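Side-chain contacts in putative isomerase (Sinorhizobium meliloti, PDB 2PPG), which is of unknown function but belongs to the enolase superfamily, joining an enolase-type N-terminal domain to a TIM-barrel-like C-terminal domain: residues E206-G209 / P210-I214; P191-D194 / D195-K199. All coordinates share one frame; numbering follows the deposited sequence.

Contact 1 (E206-G209 / P210-I214)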
loop_
_atom_site.group_PDB
_atom_site.type_symbol
_atom_site.label_atom_id
_atom_site.label_comp_id
_atom_site.label_asym_id
_atom_site.label_seq_id
_atom_site.Cartn_x
_atom_site.Cartn_y
_atom_site.Cartn_z
ATOM N N GLU A 206 39.080 12.743 -14.196
ATOM C CA GLU A 206 40.516 12.933 -14.141
ATOM C C GLU A 206 40.869 14.254 -14.783
ATOM O O GLU A 206 41.552 15.078 -14.180
ATOM C CB GLU A 206 41.267 11.781 -14.826
ATOM C CG GLU A 206 42.792 11.871 -14.706
ATOM C CD GLU A 206 43.281 11.821 -13.255
ATOM O OE1 GLU A 206 42.428 11.722 -12.342
ATOM O OE2 GLU A 206 44.517 11.877 -13.025
ATOM N N ARG A 207 40.365 14.465 -15.994
ATOM C CA ARG A 207 40.688 15.659 -16.762
ATOM C C ARG A 207 40.172 16.956 -16.145
ATOM O O ARG A 207 40.833 17.982 -16.248
ATOM C CB ARG A 207 40.189 15.521 -18.204
ATOM C CG ARG A 207 40.658 16.629 -19.151
ATOM C CD ARG A 207 42.172 16.677 -19.246
ATOM N NE ARG A 207 42.675 17.892 -19.885
ATOM C CZ ARG A 207 42.752 19.074 -19.283
ATOM N NH1 ARG A 207 42.339 19.202 -18.033
ATOM N NH2 ARG A 207 43.222 20.133 -19.929
ATOM N N LEU A 208 39.011 16.917 -15.501
ATOM C CA LEU A 208 38.364 18.162 -15.074
ATOM C C LEU A 208 38.531 18.545 -13.596
ATOM O O LEU A 208 38.338 19.703 -13.227
ATOM C CB LEU A 208 36.880 18.149 -15.451
ATOM C CG LEU A 208 36.571 17.875 -16.922
ATOM C CD1 LEU A 208 35.088 18.004 -17.207
ATOM C CD2 LEU A 208 37.368 18.816 -17.796
ATOM N N GLY A 209 38.873 17.588 -12.747
ATOM C CA GLY A 209 39.083 17.890 -11.336
ATOM C C GLY A 209 37.885 17.521 -10.485
ATOM O O GLY A 209 36.814 17.199 -11.011
ATOM N N PRO A 210 38.048 17.588 -9.157
ATOM C CA PRO A 210 37.041 17.125 -8.192
ATOM C C PRO A 210 35.775 18.000 -8.030
ATOM O O PRO A 210 34.760 17.493 -7.551
ATOM C CB PRO A 210 37.816 17.085 -6.862
ATOM C CG PRO A 210 39.254 17.361 -7.219
ATOM C CD PRO A 210 39.245 18.121 -8.489
ATOM N N ALA A 211 35.831 19.277 -8.410
ATOM C CA ALA A 211 34.738 20.230 -8.113
ATOM C C ALA A 211 33.602 20.246 -9.147
ATOM O O ALA A 211 32.467 20.584 -8.830
ATOM C CB ALA A 211 35.301 21.659 -7.924
ATOM N N VAL A 212 33.929 19.892 -10.381
ATOM C CA VAL A 212 33.001 19.967 -11.507
ATOM C C VAL A 212 31.869 18.922 -11.466
ATOM O O VAL A 212 32.060 17.803 -10.967
ATOM C CB VAL A 212 33.804 19.852 -12.811
ATOM C CG1 VAL A 212 33.080 19.040 -13.835
ATOM C CG2 VAL A 212 34.165 21.237 -13.329
ATOM N N ARG A 213 30.689 19.297 -11.971
ATOM C CA ARG A 213 29.540 18.382 -12.020
ATOM C C ARG A 213 29.455 17.693 -13.367
ATOM O O ARG A 213 29.640 18.322 -14.418
ATOM C CB ARG A 213 28.232 19.095 -11.713
ATOM C CG ARG A 213 28.147 19.661 -10.312
ATOM C CD ARG A 213 26.765 20.231 -10.020
ATOM N NE ARG A 213 26.405 21.300 -10.951
ATOM C CZ ARG A 213 25.261 21.980 -10.911
ATOM N NH1 ARG A 213 24.359 21.706 -9.987
ATOM N NH2 ARG A 213 25.014 22.927 -11.804
ATOM N N ILE A 214 29.195 16.387 -13.327
ATOM C CA ILE A 214 29.239 15.541 -14.516
ATOM C C ILE A 214 28.077 14.551 -14.492
ATOM O O ILE A 214 28.003 13.651 -13.645
ATOM C CB ILE A 214 30.558 14.743 -14.612
ATOM C CG1 ILE A 214 31.773 15.674 -14.639
ATOM C CG2 ILE A 214 30.576 13.916 -15.876
ATOM C CD1 ILE A 214 33.091 14.955 -14.456
#
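Leu-208 and Val-212 meet across a short loop between helix and strand. The touch is methyl to methyl: Leu-208 CD1 lies 4.1 Å from Val-212 CG1. The leucine places CG beside its backbone N (chi1 -54°). CD1 then extends away from CA (chi2 -175°) and is the methyl that meets Val-212. The valine presents CG1 to it. Both residues are buried. Leu-208 also packs on Ala-175, and both side chains touch Phe-186 of strand 185-189.

Gly-209 makes the bend. It is the first residue to leave the helix, and it has positive phi, a conformation that glycine adopts readily. Pro-210, which is exposed, follows. The chain then enters strand 213-217, completing a beta-alpha-beta unit.

No hydrogen bond links the two segments directly. Arg-205 NH1 bonds to both Gly-209 O and Val-212 O, and Gln-179 NE2 bonds to Leu-208 O. The chemistry implies a loop with an apolar inner side. Three carbonyls here, those of Leu-208, Gly-209 and Val-212, are bonded by side chains of helices 168-180 and 197-208.

Contact 2 (P191-D194 / D195-K199); sequences PVAD and DGVAK
Asp-195 brings a flat carboxylate back against Asp-194, the residue before it. Its OD2 lies 3.4 Å from Asp-194 C and 3.6 Å from Asp-194 CB. Neither atom lies over a face of the carboxylate. OD2 itself stands obliquely over one face of the peptide group that joins the two aspartates. With CG beside the backbone N (chi1 -54°), the Asp-195 side chain folds back this way. The two OD2 atoms, of Asp-194 and Asp-195, are 5.1 Å apart. Their like charges are probably offset by arginines: Arg-168 forms a salt bridge with Asp-195 OD1, Arg-28 one with Asp-194 OD1, and Arg-171 a long, weak ion pair with Asp-194 OD2.

A further flat group is the carbonyl of Ala-193. Gly-196 N donates to Ala-193 O at 3.0 Å, from above the carbonyl plane (57° out of it). This bond closes a type I beta turn from Ala-193 to Gly-196. Ala-193 is also the centre of an inverse gamma turn, with a weak bond from Asp-194 N to Val-192 O.

Gly-196 is the N-cap of the helix, and its O accepts a bond from Lys-199 N. On the apolar side, Ala-193 CB meets Val-197 CG1 at 3.9 Å and Val-197 N at 3.8 Å. Val-197 CG1 stands beside its own backbone N (chi1 -63°), where the alanine methyl can reach it.

The turn belongs to a beta-alpha loop of the TIM-barrel-like domain. It follows the C-terminal end of strand 185-189 and leads into helix 197-208. There Val-197 packs on Leu-230 and Met-234 of helix 224-234, the next helix along the chain.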
loop_
_atom_site.group_PDB
_atom_site.type_symbol
_atom_site.label_atom_id
_atom_site.label_comp_id
_atom_site.label_asym_id
_atom_site.label_seq_id
_atom_site.Cartn_x
_atom_site.Cartn_y
_atom_site.Cartn_z
ATOM N N PRO A 191 25.426 6.768 -25.768
ATOM C CA PRO A 191 25.641 6.308 -27.154
ATOM C C PRO A 191 26.989 6.699 -27.772
ATOM O O PRO A 191 27.279 6.330 -28.911
ATOM C CB PRO A 191 24.515 7.002 -27.935
ATOM C CG PRO A 191 23.454 7.219 -26.946
ATOM C CD PRO A 191 24.161 7.520 -25.651
ATOM N N VAL A 192 27.798 7.444 -27.034
ATOM C CA VAL A 192 29.059 7.938 -27.557
ATOM C C VAL A 192 30.221 7.325 -26.780
ATOM O O VAL A 192 31.351 7.275 -27.273
ATOM C CB VAL A 192 29.098 9.496 -27.529
ATOM C CG1 VAL A 192 30.506 10.029 -27.331
ATOM C CG2 VAL A 192 28.463 10.072 -28.792
ATOM N N ALA A 193 29.929 6.833 -25.578
ATOM C CA ALA A 193 30.950 6.279 -24.694
ATOM C C ALA A 193 31.468 4.933 -25.196
ATOM O O ALA A 193 31.049 3.876 -24.722
ATOM C CB ALA A 193 30.413 6.156 -23.277
ATOM N N ASP A 194 32.397 4.989 -26.145
ATOM C CA ASP A 194 32.904 3.797 -26.831
ATOM C C ASP A 194 33.507 2.774 -25.888
ATOM O O ASP A 194 33.235 1.584 -26.019
ATOM C CB ASP A 194 33.931 4.190 -27.891
ATOM C CG ASP A 194 33.388 5.207 -28.876
ATOM O OD1 ASP A 194 32.328 4.941 -29.491
ATOM O OD2 ASP A 194 34.025 6.275 -29.027
ATOM N N ASP A 195 34.312 3.241 -24.937
ATOM C CA ASP A 195 34.986 2.356 -23.984
ATOM C C ASP A 195 34.087 1.938 -22.812
ATOM O O ASP A 195 34.549 1.272 -21.881
ATOM C CB ASP A 195 36.263 3.020 -23.443
ATOM C CG ASP A 195 37.209 3.493 -24.546
ATOM O OD1 ASP A 195 38.379 3.799 -24.226
ATOM O OD2 ASP A 195 36.787 3.574 -25.723
ATOM N N GLY A 196 32.810 2.325 -22.863
ATOM C CA GLY A 196 31.873 2.089 -21.762
ATOM C C GLY A 196 31.841 3.261 -20.793
ATOM O O GLY A 196 32.893 3.778 -20.397
ATOM N N VAL A 197 30.636 3.672 -20.397
ATOM C CA VAL A 197 30.437 4.854 -19.532
ATOM C C VAL A 197 31.348 4.958 -18.291
ATOM O O VAL A 197 31.714 6.068 -17.889
ATOM C CB VAL A 197 28.943 5.043 -19.094
ATOM C CG1 VAL A 197 28.047 5.303 -20.299
ATOM C CG2 VAL A 197 28.446 3.857 -18.270
ATOM N N ALA A 198 31.709 3.824 -17.692
ATOM C CA ALA A 198 32.570 3.825 -16.507
ATOM C C ALA A 198 33.917 4.476 -16.798
ATOM O O ALA A 198 34.401 5.305 -16.022
ATOM C CB ALA A 198 32.765 2.410 -15.970
ATOM N N LYS A 199 34.513 4.106 -17.927
ATOM C CA LYS A 199 35.818 4.623 -18.304
ATOM C C LYS A 199 35.690 6.083 -18.703
ATOM O O LYS A 199 36.644 6.854 -18.587
ATOM C CB LYS A 199 36.427 3.805 -19.450
ATOM C CG LYS A 199 36.903 2.402 -19.075
ATOM C CD LYS A 199 37.531 1.698 -20.289
ATOM C CE LYS A 199 37.271 0.182 -20.315
ATOM N NZ LYS A 199 38.317 -0.593 -19.600
#

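Contacts 1 and 2 lie at opposite ends of helix 197-208. Contact 2 comes first in the chain and starts the helix; contact 1 ends it. Their centres are about 17 Å apart, and their nearest atoms about 8 Å, so they do not touch. Contact 2 follows the C-terminal end of strand 185-189, while contact 1 leads into the N-terminal end of strand 213-217. These two strands pair in parallel in the barrel sheet. In the enolase superfamily the active site lies at the C-terminal ends of the barrel strands. Contact 2 is therefore on that side of the barrel, and contact 1 on the far side.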